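Local structure of glutathione S-transferase (Rhodospirillum rubrum F11, 4O7H) at residues G8-A19 with Y161-L172; K188-S196 with P214-F222. The protein probably catalyses the conjugation of glutathione to electrophilic substrates. All blocks are in the same frame, centred on the assembly; numbering follows the deposited sequence.

Contact 1. Residues G8-A19 with Y161-L172; sequences GLSPAARKVRVA and YADITAACHLSL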
loop_
_atom_site.group_PDB
_atom_site.type_symbol
_atom_site.label_atom_id
_atom_site.label_comp_id
_atom_site.label_asym_id
_atom_site.label_seq_id
_atom_site.Cartn_x
_atom_site.Cartn_y
_atom_site.Cartn_z
ATOM N N GLY A 8 8.835 -1.030 17.276
ATOM C CA GLY A 8 8.161 -2.300 17.486
ATOM C C GLY A 8 6.694 -2.309 17.149
ATOM O O GLY A 8 6.131 -3.392 16.943
ATOM N N LEU A 9 6.031 -1.155 17.086
ATOM C CA LEU A 9 4.622 -1.153 16.796
ATOM C C LEU A 9 4.294 -1.096 15.307
ATOM O O LEU A 9 3.159 -1.040 14.935
ATOM C CB LEU A 9 3.988 0.074 17.474
ATOM C CG LEU A 9 4.059 -0.002 19.000
ATOM C CD1 LEU A 9 3.266 1.172 19.542
ATOM C CD2 LEU A 9 3.446 -1.297 19.493
ATOM N N SER A 10 5.310 -1.084 14.461
ATOM C CA SER A 10 5.092 -0.909 13.028
ATOM C C SER A 10 5.102 -2.270 12.333
ATOM O O SER A 10 6.144 -2.919 12.332
ATOM C CB SER A 10 6.242 -0.088 12.434
ATOM O OG SER A 10 6.236 -0.113 10.973
ATOM N N PRO A 11 3.978 -2.682 11.725
ATOM C CA PRO A 11 4.028 -3.941 10.987
ATOM C C PRO A 11 4.982 -3.917 9.825
ATOM O O PRO A 11 5.619 -4.938 9.543
ATOM C CB PRO A 11 2.603 -4.154 10.522
ATOM C CG PRO A 11 1.934 -2.828 10.658
ATOM C CD PRO A 11 2.626 -2.095 11.733
ATOM N N ALA A 12 5.066 -2.805 9.122
ATOM C CA ALA A 12 5.970 -2.726 8.008
ATOM C C ALA A 12 7.426 -2.851 8.421
ATOM O O ALA A 12 8.242 -3.471 7.757
ATOM C CB ALA A 12 5.765 -1.421 7.261
ATOM N N ALA A 13 7.763 -2.214 9.528
ATOM C CA ALA A 13 9.121 -2.298 10.031
ATOM C C ALA A 13 9.444 -3.690 10.517
ATOM O O ALA A 13 10.552 -4.197 10.241
ATOM C CB ALA A 13 9.369 -1.247 11.114
ATOM N N ARG A 14 8.485 -4.342 11.174
ATOM C CA ARG A 14 8.684 -5.740 11.537
ATOM C C ARG A 14 8.975 -6.559 10.312
ATOM O O ARG A 14 9.897 -7.396 10.304
ATOM C CB ARG A 14 7.488 -6.289 12.306
ATOM C CG ARG A 14 7.321 -5.760 13.735
ATOM C CD ARG A 14 6.199 -6.489 14.511
ATOM N NE ARG A 14 6.264 -6.039 15.899
ATOM C CZ ARG A 14 6.127 -6.806 16.973
ATOM N NH1 ARG A 14 5.768 -8.067 16.875
ATOM N NH2 ARG A 14 6.358 -6.273 18.168
ATOM N N LYS A 15 8.177 -6.369 9.273
ATOM C CA LYS A 15 8.385 -7.107 8.030
ATOM C C LYS A 15 9.779 -6.946 7.458
ATOM O O LYS A 15 10.416 -7.906 7.039
ATOM C CB LYS A 15 7.325 -6.771 6.974
ATOM C CG LYS A 15 7.805 -7.158 5.574
ATOM C CD LYS A 15 6.708 -7.254 4.600
ATOM C CE LYS A 15 6.051 -5.958 4.368
ATOM N NZ LYS A 15 5.031 -6.204 3.320
ATOM N N VAL A 16 10.292 -5.717 7.422
ATOM C CA VAL A 16 11.620 -5.494 6.898
ATOM C C VAL A 16 12.703 -6.169 7.765
ATOM O O VAL A 16 13.631 -6.774 7.246
ATOM C CB VAL A 16 11.877 -3.993 6.682
ATOM C CG1 VAL A 16 13.312 -3.748 6.237
ATOM C CG2 VAL A 16 10.965 -3.413 5.580
ATOM N N ARG A 17 12.543 -6.137 9.081
ATOM C CA ARG A 17 13.457 -6.799 9.946
ATOM C C ARG A 17 13.504 -8.312 9.638
ATOM O O ARG A 17 14.579 -8.908 9.573
ATOM C CB ARG A 17 13.106 -6.638 11.433
ATOM C CG ARG A 17 13.226 -5.222 11.946
ATOM C CD ARG A 17 13.036 -5.209 13.439
ATOM N NE ARG A 17 14.259 -5.680 14.107
ATOM C CZ ARG A 17 14.366 -5.747 15.439
ATOM N NH1 ARG A 17 13.333 -5.433 16.204
ATOM N NH2 ARG A 17 15.529 -6.075 16.001
ATOM N N VAL A 18 12.341 -8.924 9.518
ATOM C CA VAL A 18 12.269 -10.352 9.161
ATOM C C VAL A 18 12.906 -10.605 7.803
ATOM O O VAL A 18 13.696 -11.579 7.629
ATOM C CB VAL A 18 10.840 -10.890 9.271
ATOM C CG1 VAL A 18 10.777 -12.349 8.758
ATOM C CG2 VAL A 18 10.292 -10.740 10.689
ATOM N N ALA A 19 12.622 -9.743 6.829
ATOM C CA ALA A 19 13.185 -9.889 5.474
ATOM C C ALA A 19 14.722 -9.798 5.468
ATOM O O ALA A 19 15.401 -10.587 4.832
ATOM C CB ALA A 19 12.578 -8.840 4.551
ATOM N N TYR A 161 7.331 -12.950 0.935
ATOM C CA TYR A 161 6.878 -11.735 1.605
ATOM C C TYR A 161 5.409 -11.912 2.039
ATOM O O TYR A 161 4.934 -11.245 2.943
ATOM C CB TYR A 161 6.990 -10.533 0.686
ATOM C CG TYR A 161 8.385 -10.001 0.563
ATOM C CD1 TYR A 161 9.081 -9.616 1.692
ATOM C CD2 TYR A 161 8.992 -9.838 -0.645
ATOM C CE1 TYR A 161 10.335 -9.097 1.583
ATOM C CE2 TYR A 161 10.248 -9.302 -0.745
ATOM C CZ TYR A 161 10.928 -8.981 0.380
ATOM O OH TYR A 161 12.187 -8.461 0.256
ATOM N N ALA A 162 4.636 -12.776 1.400
ATOM C CA ALA A 162 3.266 -12.970 1.872
ATOM C C ALA A 162 3.198 -13.494 3.266
ATOM O O ALA A 162 2.420 -12.989 4.130
ATOM C CB ALA A 162 2.521 -13.908 0.927
ATOM N N ASP A 163 3.948 -14.559 3.535
ATOM C CA ASP A 163 3.988 -15.123 4.886
ATOM C C ASP A 163 4.561 -14.116 5.886
ATOM O O ASP A 163 4.042 -13.944 7.001
ATOM C CB ASP A 163 4.887 -16.357 4.913
ATOM C CG ASP A 163 4.470 -17.403 3.920
ATOM O OD1 ASP A 163 3.605 -18.250 4.280
ATOM O OD2 ASP A 163 5.015 -17.367 2.775
ATOM N N ILE A 164 5.600 -13.395 5.453
ATOM C CA ILE A 164 6.246 -12.456 6.372
ATOM C C ILE A 164 5.270 -11.339 6.764
ATOM O O ILE A 164 5.106 -11.003 7.938
ATOM C CB ILE A 164 7.493 -11.883 5.770
ATOM C CG1 ILE A 164 8.559 -12.994 5.593
ATOM C CG2 ILE A 164 8.089 -10.836 6.687
ATOM C CD1 ILE A 164 9.706 -12.528 4.753
ATOM N N THR A 165 4.588 -10.786 5.772
ATOM C CA THR A 165 3.652 -9.682 5.991
ATOM C C THR A 165 2.504 -10.129 6.930
ATOM O O THR A 165 2.236 -9.485 7.939
ATOM C CB THR A 165 3.108 -9.150 4.648
ATOM O OG1 THR A 165 4.216 -8.781 3.789
ATOM C CG2 THR A 165 2.200 -7.936 4.895
ATOM N N ALA A 166 1.868 -11.249 6.592
ATOM C CA ALA A 166 0.756 -11.753 7.379
ATOM C C ALA A 166 1.195 -12.048 8.848
ATOM O O ALA A 166 0.499 -11.653 9.821
ATOM C CB ALA A 166 0.175 -13.021 6.747
ATOM N N ALA A 167 2.360 -12.668 9.016
ATOM C CA ALA A 167 2.842 -13.069 10.329
ATOM C C ALA A 167 3.226 -11.821 11.118
ATOM O O ALA A 167 3.056 -11.788 12.347
ATOM C CB ALA A 167 4.024 -14.029 10.200
ATOM N N CYS A 168 3.753 -10.792 10.445
ATOM C CA CYS A 168 4.195 -9.580 11.162
ATOM C C CYS A 168 2.962 -8.826 11.673
ATOM O O CYS A 168 2.943 -8.340 12.817
ATOM C CB CYS A 168 5.105 -8.717 10.334
ATOM S SG CYS A 168 6.761 -9.396 10.221
ATOM N N HIS A 169 1.912 -8.743 10.855
ATOM C CA HIS A 169 0.656 -8.139 11.323
ATOM C C HIS A 169 0.112 -8.937 12.504
ATOM O O HIS A 169 -0.211 -8.376 13.534
ATOM C CB HIS A 169 -0.325 -8.104 10.178
ATOM C CG HIS A 169 -0.207 -6.864 9.361
ATOM N ND1 HIS A 169 0.561 -6.746 8.219
ATOM C CD2 HIS A 169 -0.758 -5.653 9.560
ATOM C CE1 HIS A 169 0.403 -5.526 7.719
ATOM N NE2 HIS A 169 -0.335 -4.841 8.563
ATOM N N LEU A 170 0.045 -10.262 12.351
ATOM C CA LEU A 170 -0.515 -11.116 13.391
ATOM C C LEU A 170 0.298 -11.048 14.652
ATOM O O LEU A 170 -0.262 -11.176 15.757
ATOM C CB LEU A 170 -0.704 -12.543 12.924
ATOM C CG LEU A 170 -1.969 -12.725 12.069
ATOM C CD1 LEU A 170 -1.937 -14.028 11.314
ATOM C CD2 LEU A 170 -3.200 -12.726 12.973
ATOM N N SER A 171 1.608 -10.808 14.531
ATOM C CA SER A 171 2.467 -10.737 15.711
ATOM C C SER A 171 2.062 -9.561 16.567
ATOM O O SER A 171 2.191 -9.605 17.819
ATOM C CB SER A 171 3.945 -10.700 15.358
ATOM O OG SER A 171 4.410 -9.476 14.838
ATOM N N LEU A 172 1.608 -8.486 15.928
ATOM C CA LEU A 172 1.188 -7.307 16.714
ATOM C C LEU A 172 -0.191 -7.538 17.346
ATOM O O LEU A 172 -0.392 -7.164 18.510
ATOM C CB LEU A 172 1.182 -6.053 15.862
ATOM C CG LEU A 172 2.589 -5.506 15.731
ATOM C CD1 LEU A 172 2.629 -4.626 14.482
ATOM C CD2 LEU A 172 2.976 -4.762 17.008
#

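Contact 2. Residues K188-S196 with P214-F222; sequences KEWYALVKS and PRHYADLDF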
loop_
_atom_site.group_PDB
_atom_site.type_symbol
_atom_site.label_atom_id
_atom_site.label_comp_id
_atom_site.label_asym_id
_atom_site.label_seq_id
_atom_site.Cartn_x
_atom_site.Cartn_y
_atom_site.Cartn_z
ATOM N N LYS A 188 -3.102 -21.259 13.039
ATOM C CA LYS A 188 -2.220 -21.338 14.187
ATOM C C LYS A 188 -0.943 -22.134 13.911
ATOM O O LYS A 188 0.195 -21.719 14.267
ATOM C CB LYS A 188 -2.983 -21.979 15.355
ATOM C CG LYS A 188 -2.175 -21.938 16.644
ATOM C CD LYS A 188 -2.834 -22.711 17.774
ATOM C CE LYS A 188 -1.793 -22.918 18.862
ATOM N NZ LYS A 188 -2.306 -23.730 20.005
ATOM N N GLU A 189 -1.100 -23.277 13.261
ATOM C CA GLU A 189 0.054 -24.098 12.924
ATOM C C GLU A 189 1.013 -23.402 11.979
ATOM O O GLU A 189 2.196 -23.529 12.124
ATOM C CB GLU A 189 -0.367 -25.467 12.376
ATOM C CG GLU A 189 -0.825 -26.390 13.514
ATOM C CD GLU A 189 0.034 -26.249 14.799
ATOM O OE1 GLU A 189 1.270 -26.585 14.782
ATOM O OE2 GLU A 189 -0.513 -25.759 15.852
ATOM N N TRP A 190 0.470 -22.690 10.994
ATOM C CA TRP A 190 1.282 -21.933 10.060
ATOM C C TRP A 190 2.049 -20.838 10.786
ATOM O O TRP A 190 3.254 -20.647 10.569
ATOM C CB TRP A 190 0.406 -21.372 8.922
ATOM C CG TRP A 190 1.066 -20.145 8.239
ATOM C CD1 TRP A 190 1.942 -20.155 7.246
ATOM C CD2 TRP A 190 0.842 -18.773 8.563
ATOM N NE1 TRP A 190 2.301 -18.880 6.885
ATOM C CE2 TRP A 190 1.646 -18.005 7.713
ATOM C CE3 TRP A 190 0.061 -18.133 9.512
ATOM C CZ2 TRP A 190 1.704 -16.622 7.808
ATOM C CZ3 TRP A 190 0.125 -16.775 9.632
ATOM C CH2 TRP A 190 0.928 -16.019 8.767
ATOM N N TYR A 191 1.382 -20.139 11.703
ATOM C CA TYR A 191 2.062 -19.065 12.440
ATOM C C TYR A 191 3.158 -19.633 13.315
ATOM O O TYR A 191 4.197 -19.054 13.461
ATOM C CB TYR A 191 1.085 -18.229 13.252
ATOM C CG TYR A 191 1.709 -17.053 13.991
ATOM C CD1 TYR A 191 2.075 -15.903 13.316
ATOM C CD2 TYR A 191 2.012 -17.139 15.315
ATOM C CE1 TYR A 191 2.651 -14.845 13.981
ATOM C CE2 TYR A 191 2.572 -16.088 15.993
ATOM C CZ TYR A 191 2.893 -14.930 15.317
ATOM O OH TYR A 191 3.488 -13.864 16.011
ATOM N N ALA A 192 2.916 -20.781 13.926
ATOM C CA ALA A 192 3.961 -21.418 14.728
ATOM C C ALA A 192 5.195 -21.727 13.930
ATOM O O ALA A 192 6.299 -21.619 14.449
ATOM C CB ALA A 192 3.381 -22.698 15.346
ATOM N N LEU A 193 5.005 -22.132 12.673
ATOM C CA LEU A 193 6.134 -22.362 11.798
ATOM C C LEU A 193 6.893 -21.085 11.491
ATOM O O LEU A 193 8.150 -21.057 11.594
ATOM C CB LEU A 193 5.729 -23.014 10.511
ATOM C CG LEU A 193 5.289 -24.461 10.533
ATOM C CD1 LEU A 193 4.847 -24.790 9.108
ATOM C CD2 LEU A 193 6.456 -25.315 10.968
ATOM N N VAL A 194 6.170 -19.990 11.244
ATOM C CA VAL A 194 6.897 -18.752 10.939
ATOM C C VAL A 194 7.603 -18.221 12.174
ATOM O O VAL A 194 8.757 -17.771 12.103
ATOM C CB VAL A 194 5.966 -17.675 10.320
ATOM C CG1 VAL A 194 6.763 -16.385 10.091
ATOM C CG2 VAL A 194 5.343 -18.199 9.024
ATOM N N LYS A 195 6.886 -18.215 13.286
ATOM C CA LYS A 195 7.425 -17.613 14.537
ATOM C C LYS A 195 8.666 -18.330 15.081
ATOM O O LYS A 195 9.442 -17.728 15.849
ATOM C CB LYS A 195 6.353 -17.473 15.606
ATOM C CG LYS A 195 6.158 -18.681 16.472
ATOM C CD LYS A 195 5.094 -18.454 17.587
ATOM C CE LYS A 195 5.440 -17.506 18.724
ATOM N NZ LYS A 195 4.405 -17.588 19.789
ATOM N N SER A 196 8.844 -19.583 14.651
ATOM C CA SER A 196 9.961 -20.444 15.048
ATOM C C SER A 196 11.217 -20.270 14.194
ATOM O O SER A 196 12.225 -20.912 14.444
ATOM C CB SER A 196 9.513 -21.909 14.983
ATOM O OG SER A 196 8.575 -22.225 16.008
ATOM N N PRO A 214 1.432 -11.085 26.148
ATOM C CA PRO A 214 0.865 -12.245 26.819
ATOM C C PRO A 214 1.854 -13.341 27.045
ATOM O O PRO A 214 2.894 -13.418 26.373
ATOM C CB PRO A 214 -0.249 -12.716 25.881
ATOM C CG PRO A 214 -0.079 -11.992 24.640
ATOM C CD PRO A 214 0.771 -10.814 24.857
ATOM N N ARG A 215 1.524 -14.235 27.985
ATOM C CA ARG A 215 2.480 -15.230 28.414
ATOM C C ARG A 215 2.871 -16.210 27.294
ATOM O O ARG A 215 3.969 -16.720 27.309
ATOM C CB ARG A 215 1.935 -15.980 29.643
ATOM C CG ARG A 215 0.708 -16.862 29.462
ATOM C CD ARG A 215 0.231 -17.427 30.823
ATOM N NE ARG A 215 1.266 -18.256 31.416
ATOM C CZ ARG A 215 2.107 -17.928 32.425
ATOM N NH1 ARG A 215 2.059 -16.801 33.072
ATOM N NH2 ARG A 215 3.085 -18.786 32.783
ATOM N N HIS A 216 2.001 -16.430 26.308
ATOM C CA HIS A 216 2.288 -17.361 25.208
ATOM C C HIS A 216 3.013 -16.708 24.032
ATOM O O HIS A 216 3.405 -17.357 23.065
ATOM C CB HIS A 216 0.991 -17.924 24.669
ATOM C CG HIS A 216 0.203 -16.909 23.909
ATOM N ND1 HIS A 216 -0.748 -16.108 24.495
ATOM C CD2 HIS A 216 0.215 -16.572 22.589
ATOM C CE1 HIS A 216 -1.276 -15.313 23.587
ATOM N NE2 HIS A 216 -0.696 -15.563 22.425
ATOM N N TYR A 217 3.152 -15.378 24.079
ATOM C CA TYR A 217 3.673 -14.629 22.915
ATOM C C TYR A 217 5.010 -15.143 22.411
ATOM O O TYR A 217 5.203 -15.330 21.198
ATOM C CB TYR A 217 3.755 -13.130 23.287
ATOM C CG TYR A 217 4.301 -12.256 22.193
ATOM C CD1 TYR A 217 3.534 -11.930 21.073
ATOM C CD2 TYR A 217 5.594 -11.833 22.248
ATOM C CE1 TYR A 217 4.057 -11.131 20.074
ATOM C CE2 TYR A 217 6.107 -11.019 21.281
ATOM C CZ TYR A 217 5.341 -10.684 20.202
ATOM O OH TYR A 217 5.899 -9.941 19.149
ATOM N N ALA A 218 5.960 -15.395 23.305
ATOM C CA ALA A 218 7.262 -15.910 22.907
ATOM C C ALA A 218 7.360 -17.435 22.992
ATOM O O ALA A 218 8.441 -17.979 22.878
ATOM C CB ALA A 218 8.350 -15.232 23.742
ATOM N N ASP A 219 6.257 -18.120 23.195
ATOM C CA ASP A 219 6.275 -19.593 23.259
ATOM C C ASP A 219 6.229 -20.193 21.846
ATOM O O ASP A 219 5.215 -20.071 21.157
ATOM C CB ASP A 219 5.071 -20.068 24.057
ATOM C CG ASP A 219 5.107 -21.561 24.365
ATOM O OD1 ASP A 219 6.073 -22.245 23.948
ATOM O OD2 ASP A 219 4.132 -22.058 24.986
ATOM N N LEU A 220 7.278 -20.904 21.446
ATOM C CA LEU A 220 7.286 -21.541 20.148
ATOM C C LEU A 220 6.264 -22.671 20.095
ATOM O O LEU A 220 5.728 -23.029 19.014
ATOM C CB LEU A 220 8.698 -22.001 19.797
ATOM C CG LEU A 220 9.795 -20.960 19.762
ATOM C CD1 LEU A 220 11.054 -21.526 19.086
ATOM C CD2 LEU A 220 9.344 -19.725 18.985
ATOM N N ASP A 221 5.943 -23.206 21.275
ATOM C CA ASP A 221 5.009 -24.331 21.380
ATOM C C ASP A 221 3.612 -23.956 21.829
ATOM O O ASP A 221 2.844 -24.818 22.297
ATOM C CB ASP A 221 5.576 -25.351 22.337
ATOM C CG ASP A 221 6.871 -25.918 21.854
ATOM O OD1 ASP A 221 6.903 -26.320 20.678
ATOM O OD2 ASP A 221 7.840 -25.898 22.628
ATOM N N PHE A 222 3.242 -22.691 21.622
ATOM C CA PHE A 222 1.942 -22.200 22.040
ATOM C C PHE A 222 0.777 -22.974 21.444
ATOM O O PHE A 222 -0.307 -22.914 22.080
ATOM C CB PHE A 222 1.815 -20.703 21.739
ATOM C CG PHE A 222 1.437 -20.398 20.328
ATOM C CD1 PHE A 222 2.338 -20.630 19.296
ATOM C CD2 PHE A 222 0.176 -19.901 20.040
ATOM C CE1 PHE A 222 1.963 -20.391 17.988
ATOM C CE2 PHE A 222 -0.191 -19.642 18.732
ATOM C CZ PHE A 222 0.720 -19.899 17.710
ATOM O OXT PHE A 222 0.938 -23.626 20.385
HETATM O O HOH W 1 3.728 -14.331 18.642
#

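Contact 1. Residues G8-A19 with Y161-L172
R14 and K15, neighbours on helix 11-22, each reach a hydroxyl of helix 161-175 that passes a hydrogen bond on to its own helix. R14 NH1 donates to S171 OG at 2.8 Å, the hydroxyl lying slightly out of the guanidinium plane. S171 OG donates in turn to C168 O; with chi1 at 74° it lies between the backbone N and the carbonyl carbon, turned back to that acceptor. NH1 has a further partner in Y217 OH, while R14 NE, 2.8 Å from G8 O, ties the guanidinium to the loop before the helix. L172 CD2 lies over one guanidinium face, 3.7 Å from NE. A leucine in place of R14 has no N-H for S171 OG, G8 O or Y217 OH, and would probably leave the loop at G8 less firmly tied to the helix. K15 leaves its backbone with CG anti to N and bends at chi3 (65°), which brings NZ within 2.7 Å of T165 OG1; NZ also forms a salt bridge with D99 of helix 85-119. T165 OG1 donates to Y161 O, entering from the face opposite to T165 N.

The contact joins the first helix of the thioredoxin-like N-terminal domain to a core helix of the all-helical C-terminal domain, the interdomain seam of the GST fold. The axes cross at 130° and approach to 8.6 Å. Between the two polar grips, C168 is a knob in the hole formed by P11, R14, K15 and V18. P11 CB sits over the H169 ring, 3.7 Å from its centroid, in a CH-pi contact. That ring is held by ND1 donating in its own plane to T165 O, with a weak NE2 bond to N103. V18 CG1 packs on I164 CG2, and A19 CB meets the Y161 ring at its edge.

Contact 2. Residues K188-S196 with P214-F222
K195 NZ donates to two carbonyls of the tail, Y217 O at 2.8 Å and D219 O at 2.9 Å, approaching both from above their carbonyl planes. K188 NZ takes the chain end: it donates to F222 O at 3.0 Å and forms a salt bridge with the terminal carboxylate, while E182 supplies a second carboxylate partner. Y217 O has another donor, a water that also accepts from Y191 OH.

Residues 214-222 are the C-terminal tail, folded back across helix 185-195 in a succession of type I turns (P214-Y217, H216-D219, D219-F222); the last carries an Asx turn in which D219 OD1 accepts from D221 N.

The two lysines bracket the F222 ring. K188, its chain extended, lays CE over one face, 4.0 Å from the centroid. On the opposite face K195 NZ, 4.3 Å from the centroid of the F222 ring, makes an off-centre cation-pi contact. The ring tip, CZ, meets the edge of the Y191 ring at CD2, CE1 touches A192 CB, and W181 stacks edge-to-face. Farther out, L220 CD2 rests 3.7 Å from K195 O.

The two contacts follow one another along the chain, with centres about 14 Å apart, contact 1 at the middle of the molecule and contact 2 toward its outside. Helix 161-175 joins them: one side receives helix 11-22, another receives helix 185-195. R14 NH1 of contact 1 and Y217 OH of contact 2 are 2.9 Å apart, a probable hydrogen bond linking the N-terminal domain to the tail. D163 OD1 and W190 NE1, at 3.0 Å, probably bond helix 161-175 to helix 185-195. In GSTs glutathione typically binds near the start of the first helix, so contact 1 is probably the nearer to that site.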